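Local coordinates for protein nitrite oxidoreductase subunit A (Kuenenia stuttgartiensis, PDB 7B04) that is a NarG-like subunit of the molybdopterin oxidoreductase family that binds an iron/sulfur cluster, a molybdenum atom and two MD1 groups, at residues B[73-81]-B[89-98]; B[105-113]-B[712-720]. All blocks are in the same frame, centred on the assembly; numbering follows the deposited sequence.

Interaction 1. Residues B[73-81]-B[89-98]. With SF4 (iron/sulfur cluster), chain C.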
loop_
_atom_site.group_PDB
_atom_site.type_symbol
_atom_site.label_atom_id
_atom_site.label_comp_id
_atom_site.label_asym_id
_atom_site.label_seq_id
_atom_site.Cartn_x
_atom_site.Cartn_y
_atom_site.Cartn_z
ATOM N N HIS B 73 -4.724 -4.359 -11.653
ATOM C CA HIS B 73 -3.463 -4.814 -12.212
ATOM C C HIS B 73 -3.414 -6.310 -12.471
ATOM O O HIS B 73 -2.758 -6.729 -13.428
ATOM C CB HIS B 73 -2.311 -4.396 -11.295
ATOM C CG HIS B 73 -2.224 -2.915 -11.103
ATOM N ND1 HIS B 73 -1.783 -2.062 -12.091
ATOM C CD2 HIS B 73 -2.543 -2.131 -10.048
ATOM C CE1 HIS B 73 -1.827 -0.817 -11.647
ATOM N NE2 HIS B 73 -2.284 -0.832 -10.409
ATOM N N ALA B 74 -4.097 -7.115 -11.652
ATOM C CA ALA B 74 -4.208 -8.562 -11.853
ATOM C C ALA B 74 -2.839 -9.196 -12.088
ATOM O O ALA B 74 -2.611 -9.901 -13.074
ATOM C CB ALA B 74 -5.167 -8.882 -13.001
ATOM N N CYS B 75 -1.918 -8.932 -11.166
ATOM C CA CYS B 75 -0.539 -9.366 -11.337
ATOM C C CYS B 75 -0.439 -10.886 -11.398
ATOM O O CYS B 75 -1.197 -11.613 -10.750
ATOM C CB CYS B 75 0.327 -8.837 -10.193
ATOM S SG CYS B 75 0.533 -7.043 -10.176
ATOM N N ARG B 76 0.526 -11.359 -12.184
ATOM C CA ARG B 76 0.852 -12.775 -12.258
ATOM C C ARG B 76 1.940 -13.059 -11.234
ATOM O O ARG B 76 2.999 -12.422 -11.247
ATOM C CB ARG B 76 1.304 -13.154 -13.666
ATOM C CG ARG B 76 1.789 -14.572 -13.776
ATOM C CD ARG B 76 0.694 -15.543 -13.397
ATOM N NE ARG B 76 -0.354 -15.672 -14.401
ATOM C CZ ARG B 76 -1.396 -16.488 -14.276
ATOM N NH1 ARG B 76 -1.519 -17.250 -13.198
ATOM N NH2 ARG B 76 -2.313 -16.548 -15.233
ATOM N N ILE B 77 1.678 -14.019 -10.355
ATOM C CA ILE B 77 2.399 -14.145 -9.099
ATOM C C ILE B 77 3.110 -15.489 -9.012
ATOM O O ILE B 77 2.561 -16.516 -9.421
ATOM C CB ILE B 77 1.388 -13.984 -7.949
ATOM C CG1 ILE B 77 0.660 -12.643 -8.078
ATOM C CG2 ILE B 77 2.060 -14.113 -6.646
ATOM C CD1 ILE B 77 1.238 -11.541 -7.251
ATOM N N ARG B 78 4.330 -15.480 -8.464
ATOM C CA ARG B 78 5.090 -16.697 -8.180
ATOM C C ARG B 78 5.367 -16.776 -6.680
ATOM O O ARG B 78 6.109 -15.948 -6.139
ATOM C CB ARG B 78 6.396 -16.740 -8.972
ATOM C CG ARG B 78 7.195 -18.010 -8.732
ATOM C CD ARG B 78 8.393 -18.124 -9.659
ATOM N NE ARG B 78 7.997 -18.280 -11.055
ATOM C CZ ARG B 78 7.582 -19.422 -11.595
ATOM N NH1 ARG B 78 7.503 -20.520 -10.857
ATOM N NH2 ARG B 78 7.244 -19.466 -12.877
ATOM N N ALA B 79 4.784 -17.771 -6.017
ATOM C CA ALA B 79 4.935 -17.971 -4.583
ATOM C C ALA B 79 5.854 -19.157 -4.310
ATOM O O ALA B 79 5.872 -20.131 -5.068
ATOM C CB ALA B 79 3.577 -18.194 -3.908
ATOM N N PHE B 80 6.612 -19.075 -3.217
ATOM C CA PHE B 80 7.538 -20.131 -2.819
ATOM C C PHE B 80 6.941 -20.918 -1.662
ATOM O O PHE B 80 6.448 -20.332 -0.693
ATOM C CB PHE B 80 8.904 -19.579 -2.398
ATOM C CG PHE B 80 9.519 -18.628 -3.380
ATOM C CD1 PHE B 80 9.193 -17.285 -3.360
ATOM C CD2 PHE B 80 10.440 -19.077 -4.314
ATOM C CE1 PHE B 80 9.765 -16.409 -4.257
ATOM C CE2 PHE B 80 11.014 -18.205 -5.215
ATOM C CZ PHE B 80 10.676 -16.869 -5.187
ATOM N N VAL B 81 6.989 -22.244 -1.768
ATOM C CA VAL B 81 6.389 -23.146 -0.793
ATOM C C VAL B 81 7.491 -23.950 -0.116
ATOM O O VAL B 81 8.451 -24.379 -0.766
ATOM C CB VAL B 81 5.359 -24.074 -1.469
ATOM C CG1 VAL B 81 4.878 -25.140 -0.512
ATOM C CG2 VAL B 81 4.185 -23.266 -1.983
ATOM N N VAL B 89 6.390 -14.827 -1.478
ATOM C CA VAL B 89 5.980 -14.641 -2.889
ATOM C C VAL B 89 7.015 -13.780 -3.587
ATOM O O VAL B 89 7.842 -13.195 -2.925
ATOM C CB VAL B 89 4.618 -13.954 -2.910
ATOM C CG1 VAL B 89 4.774 -12.474 -3.010
ATOM C CG2 VAL B 89 3.734 -14.460 -4.007
ATOM N N GLU B 90 7.036 -13.817 -4.905
ATOM C CA GLU B 90 7.946 -12.919 -5.638
ATOM C C GLU B 90 7.380 -12.671 -7.017
ATOM O O GLU B 90 6.514 -13.400 -7.440
ATOM C CB GLU B 90 9.337 -13.507 -5.796
ATOM C CG GLU B 90 10.352 -12.479 -6.243
ATOM C CD GLU B 90 11.803 -12.841 -6.110
ATOM O OE1 GLU B 90 12.557 -12.444 -6.951
ATOM O OE2 GLU B 90 12.155 -13.499 -5.163
ATOM N N GLN B 91 7.832 -11.617 -7.658
ATOM C CA GLN B 91 7.385 -11.373 -9.020
ATOM C C GLN B 91 7.846 -12.501 -9.930
ATOM O O GLN B 91 8.858 -13.161 -9.679
ATOM C CB GLN B 91 7.925 -10.047 -9.548
ATOM C CG GLN B 91 7.347 -8.816 -8.887
ATOM C CD GLN B 91 8.098 -8.429 -7.635
ATOM O OE1 GLN B 91 9.004 -9.137 -7.197
ATOM N NE2 GLN B 91 7.742 -7.286 -7.062
ATOM N N ASN B 92 7.079 -12.733 -10.989
ATOM C CA ASN B 92 7.412 -13.810 -11.905
ATOM C C ASN B 92 8.480 -13.408 -12.911
ATOM O O ASN B 92 9.183 -14.286 -13.424
ATOM C CB ASN B 92 6.157 -14.277 -12.644
ATOM C CG ASN B 92 6.217 -15.742 -13.023
ATOM O OD1 ASN B 92 7.123 -16.464 -12.610
ATOM N ND2 ASN B 92 5.248 -16.189 -13.814
ATOM N N TYR B 93 8.636 -12.111 -13.178
ATOM C CA TYR B 93 9.546 -11.615 -14.209
ATOM C C TYR B 93 9.272 -12.339 -15.528
ATOM O O TYR B 93 10.123 -13.026 -16.095
ATOM C CB TYR B 93 11.007 -11.760 -13.772
ATOM C CG TYR B 93 11.458 -10.695 -12.792
ATOM C CD1 TYR B 93 12.040 -9.513 -13.236
ATOM C CD2 TYR B 93 11.299 -10.871 -11.422
ATOM C CE1 TYR B 93 12.451 -8.538 -12.344
ATOM C CE2 TYR B 93 11.707 -9.900 -10.523
ATOM C CZ TYR B 93 12.282 -8.738 -10.990
ATOM O OH TYR B 93 12.690 -7.768 -10.103
ATOM N N ASP B 94 8.030 -12.181 -15.993
ATOM C CA ASP B 94 7.495 -12.968 -17.094
ATOM C C ASP B 94 6.926 -12.159 -18.252
ATOM O O ASP B 94 6.452 -12.760 -19.222
ATOM C CB ASP B 94 6.386 -13.883 -16.566
ATOM C CG ASP B 94 5.322 -13.107 -15.808
ATOM O OD1 ASP B 94 5.539 -11.903 -15.542
ATOM O OD2 ASP B 94 4.273 -13.694 -15.475
ATOM N N HIS B 95 6.957 -10.829 -18.187
ATOM C CA HIS B 95 6.243 -10.032 -19.178
ATOM C C HIS B 95 6.849 -10.164 -20.569
ATOM O O HIS B 95 6.123 -10.058 -21.565
ATOM C CB HIS B 95 6.197 -8.576 -18.733
ATOM C CG HIS B 95 5.429 -8.372 -17.466
ATOM N ND1 HIS B 95 6.022 -8.406 -16.223
ATOM C CD2 HIS B 95 4.110 -8.155 -17.248
ATOM C CE1 HIS B 95 5.104 -8.208 -15.295
ATOM N NE2 HIS B 95 3.935 -8.055 -15.890
ATOM N N GLN B 96 8.166 -10.366 -20.658
ATOM C CA GLN B 96 8.799 -10.650 -21.943
ATOM C C GLN B 96 8.096 -11.779 -22.686
ATOM O O GLN B 96 8.040 -11.773 -23.921
ATOM C CB GLN B 96 10.274 -10.994 -21.735
ATOM C CG GLN B 96 10.530 -12.248 -20.912
ATOM C CD GLN B 96 10.606 -11.968 -19.424
ATOM O OE1 GLN B 96 10.159 -10.922 -18.950
ATOM N NE2 GLN B 96 11.175 -12.905 -18.677
ATOM N N ASN B 97 7.561 -12.755 -21.955
ATOM C CA ASN B 97 6.982 -13.948 -22.552
ATOM C C ASN B 97 5.520 -13.784 -22.943
ATOM O O ASN B 97 4.979 -14.661 -23.626
ATOM C CB ASN B 97 7.120 -15.130 -21.590
ATOM C CG ASN B 97 8.569 -15.455 -21.274
ATOM O OD1 ASN B 97 9.429 -15.416 -22.153
ATOM N ND2 ASN B 97 8.845 -15.775 -20.014
ATOM N N TYR B 98 4.867 -12.692 -22.548
ATOM C CA TYR B 98 3.460 -12.525 -22.891
ATOM C C TYR B 98 3.309 -12.247 -24.387
ATOM O O TYR B 98 4.065 -11.460 -24.962
ATOM C CB TYR B 98 2.839 -11.379 -22.086
ATOM C CG TYR B 98 2.769 -11.594 -20.587
ATOM C CD1 TYR B 98 3.154 -12.799 -20.009
ATOM C CD2 TYR B 98 2.308 -10.587 -19.750
ATOM C CE1 TYR B 98 3.091 -12.986 -18.639
ATOM C CE2 TYR B 98 2.238 -10.765 -18.384
ATOM C CZ TYR B 98 2.627 -11.965 -17.833
ATOM O OH TYR B 98 2.555 -12.138 -16.471
HETATM FE FE1 SF4 C . -2.574 -5.609 -6.750
HETATM FE FE2 SF4 C . -1.869 -8.181 -6.161
HETATM FE FE3 SF4 C . -0.108 -6.138 -5.698
HETATM FE FE4 SF4 C . -0.680 -6.883 -8.262
HETATM S S1 SF4 C . 0.343 -8.144 -6.666
HETATM S S2 SF4 C . -0.574 -4.756 -7.447
HETATM S S3 SF4 C . -2.877 -7.445 -8.070
HETATM S S4 SF4 C . -2.130 -6.460 -4.689
#

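Interaction 2. Residues B[105-113]-B[712-720]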
loop_
_atom_site.group_PDB
_atom_site.type_symbol
_atom_site.label_atom_id
_atom_site.label_comp_id
_atom_site.label_asym_id
_atom_site.label_seq_id
_atom_site.Cartn_x
_atom_site.Cartn_y
_atom_site.Cartn_z
ATOM N N LYS B 105 4.263 -9.687 -29.162
ATOM C CA LYS B 105 4.715 -9.983 -27.794
ATOM C C LYS B 105 4.834 -8.709 -26.973
ATOM O O LYS B 105 4.708 -7.636 -27.515
ATOM C CB LYS B 105 6.098 -10.626 -27.872
ATOM C CG LYS B 105 6.132 -12.114 -28.152
ATOM C CD LYS B 105 7.356 -12.743 -27.600
ATOM N N ALA B 106 4.937 -8.882 -25.669
ATOM C CA ALA B 106 5.164 -7.764 -24.773
ATOM C C ALA B 106 6.669 -7.601 -24.555
ATOM O O ALA B 106 7.488 -8.305 -25.151
ATOM C CB ALA B 106 4.420 -7.972 -23.456
ATOM N N THR B 107 7.044 -6.659 -23.697
ATOM C CA THR B 107 8.439 -6.325 -23.443
ATOM C C THR B 107 8.822 -6.676 -22.009
ATOM O O THR B 107 7.968 -6.953 -21.163
ATOM C CB THR B 107 8.702 -4.837 -23.704
ATOM O OG1 THR B 107 8.161 -4.058 -22.629
ATOM C CG2 THR B 107 8.047 -4.413 -25.003
ATOM N N ARG B 108 10.132 -6.665 -21.740
ATOM C CA ARG B 108 10.592 -6.770 -20.360
ATOM C C ARG B 108 10.409 -5.472 -19.592
ATOM O O ARG B 108 10.612 -5.462 -18.372
ATOM C CB ARG B 108 12.072 -7.164 -20.291
ATOM C CG ARG B 108 12.430 -8.491 -20.920
ATOM C CD ARG B 108 13.882 -8.861 -20.637
ATOM N NE ARG B 108 14.054 -9.579 -19.378
ATOM C CZ ARG B 108 14.249 -10.891 -19.290
ATOM N NH1 ARG B 108 14.293 -11.629 -20.390
ATOM N NH2 ARG B 108 14.398 -11.466 -18.104
ATOM N N ASN B 109 10.008 -4.389 -20.262
ATOM C CA ASN B 109 9.838 -3.105 -19.594
ATOM C C ASN B 109 8.613 -3.079 -18.694
ATOM O O ASN B 109 8.422 -2.104 -17.960
ATOM C CB ASN B 109 9.736 -1.980 -20.620
ATOM C CG ASN B 109 11.024 -1.760 -21.390
ATOM O OD1 ASN B 109 12.114 -2.055 -20.900
ATOM N ND2 ASN B 109 10.905 -1.239 -22.603
ATOM N N TRP B 110 7.845 -4.154 -18.682
ATOM C CA TRP B 110 6.603 -4.220 -17.878
ATOM C C TRP B 110 6.918 -4.745 -16.479
ATOM O O TRP B 110 6.095 -4.622 -15.615
ATOM C CB TRP B 110 5.620 -5.149 -18.591
ATOM C CG TRP B 110 4.684 -4.532 -19.582
ATOM C CD1 TRP B 110 4.849 -4.482 -20.924
ATOM C CD2 TRP B 110 3.394 -3.953 -19.332
ATOM N NE1 TRP B 110 3.779 -3.887 -21.522
ATOM C CE2 TRP B 110 2.873 -3.549 -20.568
ATOM C CE3 TRP B 110 2.634 -3.723 -18.187
ATOM C CZ2 TRP B 110 1.643 -2.925 -20.692
ATOM C CZ3 TRP B 110 1.429 -3.085 -18.306
ATOM C CH2 TRP B 110 0.939 -2.699 -19.543
ATOM N N ASN B 111 8.126 -5.258 -16.290
ATOM C CA ASN B 111 8.621 -5.913 -15.057
ATOM C C ASN B 111 8.864 -4.887 -13.954
ATOM O O ASN B 111 9.035 -3.734 -14.280
ATOM C CB ASN B 111 9.928 -6.648 -15.347
ATOM C CG ASN B 111 9.765 -7.958 -16.073
ATOM O OD1 ASN B 111 8.676 -8.365 -16.387
ATOM N ND2 ASN B 111 10.848 -8.632 -16.353
ATOM N N PRO B 112 9.029 -5.271 -12.671
ATOM C CA PRO B 112 8.444 -6.460 -12.048
ATOM C C PRO B 112 6.933 -6.380 -11.805
ATOM O O PRO B 112 6.275 -7.340 -11.889
ATOM C CB PRO B 112 9.268 -6.598 -10.779
ATOM C CG PRO B 112 9.548 -5.204 -10.399
ATOM C CD PRO B 112 9.759 -4.497 -11.703
ATOM N N ARG B 113 6.476 -5.200 -11.431
ATOM C CA ARG B 113 5.042 -4.887 -11.287
ATOM C C ARG B 113 4.294 -5.704 -10.224
ATOM O O ARG B 113 3.605 -6.622 -10.573
ATOM C CB ARG B 113 4.470 -4.813 -12.701
ATOM C CG ARG B 113 3.033 -5.242 -12.874
ATOM C CD ARG B 113 2.882 -5.252 -14.348
ATOM N NE ARG B 113 2.011 -6.355 -14.548
ATOM C CZ ARG B 113 0.725 -6.225 -14.520
ATOM N NH1 ARG B 113 -0.052 -7.267 -14.716
ATOM N NH2 ARG B 113 0.222 -5.030 -14.326
ATOM N N CYS B 712 -8.202 -3.308 -17.409
ATOM C CA CYS B 712 -8.354 -2.127 -18.243
ATOM C C CYS B 712 -7.084 -1.292 -18.313
ATOM O O CYS B 712 -7.048 -0.304 -19.053
ATOM C CB CYS B 712 -9.513 -1.270 -17.730
ATOM S SG CYS B 712 -9.264 -0.609 -16.070
ATOM N N SER B 713 -6.093 -1.648 -17.497
ATOM C CA SER B 713 -4.812 -0.911 -17.482
ATOM C C SER B 713 -3.715 -1.727 -18.158
ATOM O O SER B 713 -2.624 -1.211 -18.329
ATOM C CB SER B 713 -4.432 -0.540 -16.102
ATOM O OG SER B 713 -4.445 -1.676 -15.282
ATOM N N ASN B 714 -4.013 -2.965 -18.521
ATOM C CA ASN B 714 -3.005 -3.833 -19.175
ATOM C C ASN B 714 -3.707 -4.744 -20.180
ATOM O O ASN B 714 -4.849 -5.108 -19.959
ATOM C CB ASN B 714 -2.144 -4.574 -18.159
ATOM C CG ASN B 714 -2.941 -5.574 -17.375
ATOM O OD1 ASN B 714 -3.808 -6.208 -17.917
ATOM N ND2 ASN B 714 -2.665 -5.723 -16.103
ATOM N N PRO B 715 -3.038 -5.159 -21.261
ATOM C CA PRO B 715 -3.669 -5.980 -22.268
ATOM C C PRO B 715 -3.665 -7.474 -21.968
ATOM O O PRO B 715 -4.098 -8.199 -22.765
ATOM C CB PRO B 715 -2.743 -5.741 -23.453
ATOM C CG PRO B 715 -1.402 -5.549 -22.833
ATOM C CD PRO B 715 -1.684 -4.764 -21.582
ATOM N N PHE B 716 -3.123 -7.864 -20.829
ATOM C CA PHE B 716 -2.958 -9.288 -20.470
ATOM C C PHE B 716 -4.212 -9.968 -19.969
ATOM O O PHE B 716 -5.051 -9.378 -19.337
ATOM C CB PHE B 716 -1.941 -9.432 -19.351
ATOM C CG PHE B 716 -0.767 -8.524 -19.524
ATOM C CD1 PHE B 716 -0.301 -8.236 -20.779
ATOM C CD2 PHE B 716 -0.162 -7.942 -18.436
ATOM C CE1 PHE B 716 0.771 -7.389 -20.948
ATOM C CE2 PHE B 716 0.908 -7.094 -18.601
ATOM C CZ PHE B 716 1.375 -6.832 -19.857
ATOM N N ILE B 717 -4.206 -11.264 -20.217
ATOM C CA ILE B 717 -5.189 -12.247 -19.779
ATOM C C ILE B 717 -4.492 -13.190 -18.812
ATOM O O ILE B 717 -3.393 -13.678 -19.098
ATOM C CB ILE B 717 -5.781 -13.029 -20.963
ATOM C CG1 ILE B 717 -6.554 -12.100 -21.897
ATOM C CG2 ILE B 717 -6.673 -14.155 -20.465
ATOM C CD1 ILE B 717 -6.934 -12.766 -23.196
ATOM N N GLN B 718 -5.120 -13.446 -17.667
ATOM C CA GLN B 718 -4.585 -14.367 -16.672
ATOM C C GLN B 718 -5.666 -15.385 -16.337
ATOM O O GLN B 718 -6.768 -15.007 -15.922
ATOM C CB GLN B 718 -4.112 -13.628 -15.410
ATOM C CG GLN B 718 -3.460 -12.267 -15.662
ATOM C CD GLN B 718 -1.939 -12.299 -15.634
ATOM O OE1 GLN B 718 -1.325 -13.356 -15.481
ATOM N NE2 GLN B 718 -1.326 -11.127 -15.767
ATOM N N ILE B 719 -5.343 -16.668 -16.504
ATOM C CA ILE B 719 -6.207 -17.780 -16.108
ATOM C C ILE B 719 -5.433 -18.615 -15.098
ATOM O O ILE B 719 -4.267 -18.958 -15.335
ATOM C CB ILE B 719 -6.639 -18.658 -17.298
ATOM C CG1 ILE B 719 -7.183 -17.809 -18.449
ATOM C CG2 ILE B 719 -7.710 -19.638 -16.855
ATOM C CD1 ILE B 719 -7.867 -18.624 -19.544
ATOM N N TRP B 720 -6.060 -18.903 -13.958
ATOM C CA TRP B 720 -5.368 -19.613 -12.893
ATOM C C TRP B 720 -6.352 -20.473 -12.103
ATOM O O TRP B 720 -7.577 -20.327 -12.204
ATOM C CB TRP B 720 -4.631 -18.640 -11.982
ATOM C CG TRP B 720 -5.489 -17.946 -10.995
ATOM C CD1 TRP B 720 -5.585 -18.223 -9.666
ATOM C CD2 TRP B 720 -6.377 -16.849 -11.247
ATOM N NE1 TRP B 720 -6.467 -17.357 -9.069
ATOM C CE2 TRP B 720 -6.971 -16.508 -10.019
ATOM C CE3 TRP B 720 -6.725 -16.125 -12.388
ATOM C CZ2 TRP B 720 -7.891 -15.474 -9.897
ATOM C CZ3 TRP B 720 -7.642 -15.098 -12.264
ATOM C CH2 TRP B 720 -8.214 -14.782 -11.029
#

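Interaction 1. Residues B[73-81]-B[89-98]
Arg78 and Glu90 form an antiparallel hydrogen-bonded pair in the beta hairpin 76-82/85-91, part of a three-stranded sheet beside an iron/sulfur cluster. Here a long side chain continues the pairing past the firm Arg78-Glu90 pair to Asn92. Arg78 CB lies 3.7 Å from Glu90 O and equally close to Asn92 OD1. With CG anti to the backbone N (chi1 -178°), the chain runs outward: Arg78 CG only skirts Asn92 OD1 at 4.2 Å, and CD comes to 3.6 Å from it. A bend at chi3 then turns the guanidinium edge to that oxygen. Arg78 NE donates to Asn92 OD1 at 2.5 Å, tilted from the carbonyl plane, and Arg78 NH2 adds a weak bond to the same OD1 at 3.0 Å; NH1 turns to Thr62 OG1 on the neighbouring strand. The amide of Asn92 is held at both ends, since Asn92 ND2 donates to Asp94 OD2 at 3.2 Å. Tyr98 OH donates to the same OD2 from the opposite face of the carboxylate. Nearby, the Phe80 edge meets Glu90 CB, while the Glu90 carboxylate forms salt bridges with Arg257 and Arg241 of another chain, nitrite oxidoreductase subunit B. Cys75 SG is bound to one iron of the cluster (FE4) at 2.3 Å.

Interaction 2. Residues B[105-113]-B[712-720]
Trp110 offers one indole face to Phe716, whose CZ stands 3.5 Å above the ring plane, over its centre. The result is a T-shaped stack, with planes 66° apart and the Trp110 six-membered ring and Phe716 ring centroids 4.7 Å from each other. Ser713 O lies at the indole edge, near its plane, and the indole NE1 bonds to Tyr806 OH. The phenyl ring of Phe716 has Asn714 CB and Pro715 CD over one face, and its edge is shared by Trp110 and Arg113. The guanidinium of Arg113 stands 79° to that ring: its NH1 is 3.8 Å from Phe716 CD2, in the plane of the ring, while Phe716 CE2 lies over one guanidinium face. The Arg113 charge is probably balanced chiefly by Glu316, which forms a salt bridge with NH2. NE and NH1 bond to His95 NE2 and His73 O, so each guanidinium nitrogen has a partner outside the two segments. Asn714 ND2 approaches Arg113 NH1 to 3.3 Å, but both are donors and no bond joins them. This aromatic and arginine cluster fits its place in a molybdopterin oxidoreductase fold: the loop between strand 85-91 and helix 116-119, which goes on to Met114 and Cys115 of the iron/sulfur pocket, packs against the turn leading into strand 716-720.

Overall arrangement
Two contacts whose centres lie 10 Å apart illustrate how a local hairpin and a very long-range pairing can meet close to one iron/sulfur cluster. They follow in series: interaction 1 closes within the first hundred residues, whereas interaction 2 spans about 600. The loop after strand 85-91 links them, with Tyr98 O probably accepting from Ala106 N at 2.8 Å and His95 ND1 probably bonded to Asn111 OD1. A further tie runs between the two three-stranded antiparallel sheets, from Arg76 NH2 to Ile719 O. Interaction 1 supplies Cys75 and Ile77 to the iron/sulfur pocket; in interaction 2 the Arg113 side chain is about 6 Å from that cluster and Ser713 about 8 Å from an MD1 group. Both contacts also border the chain of nitrite oxidoreductase subunit B.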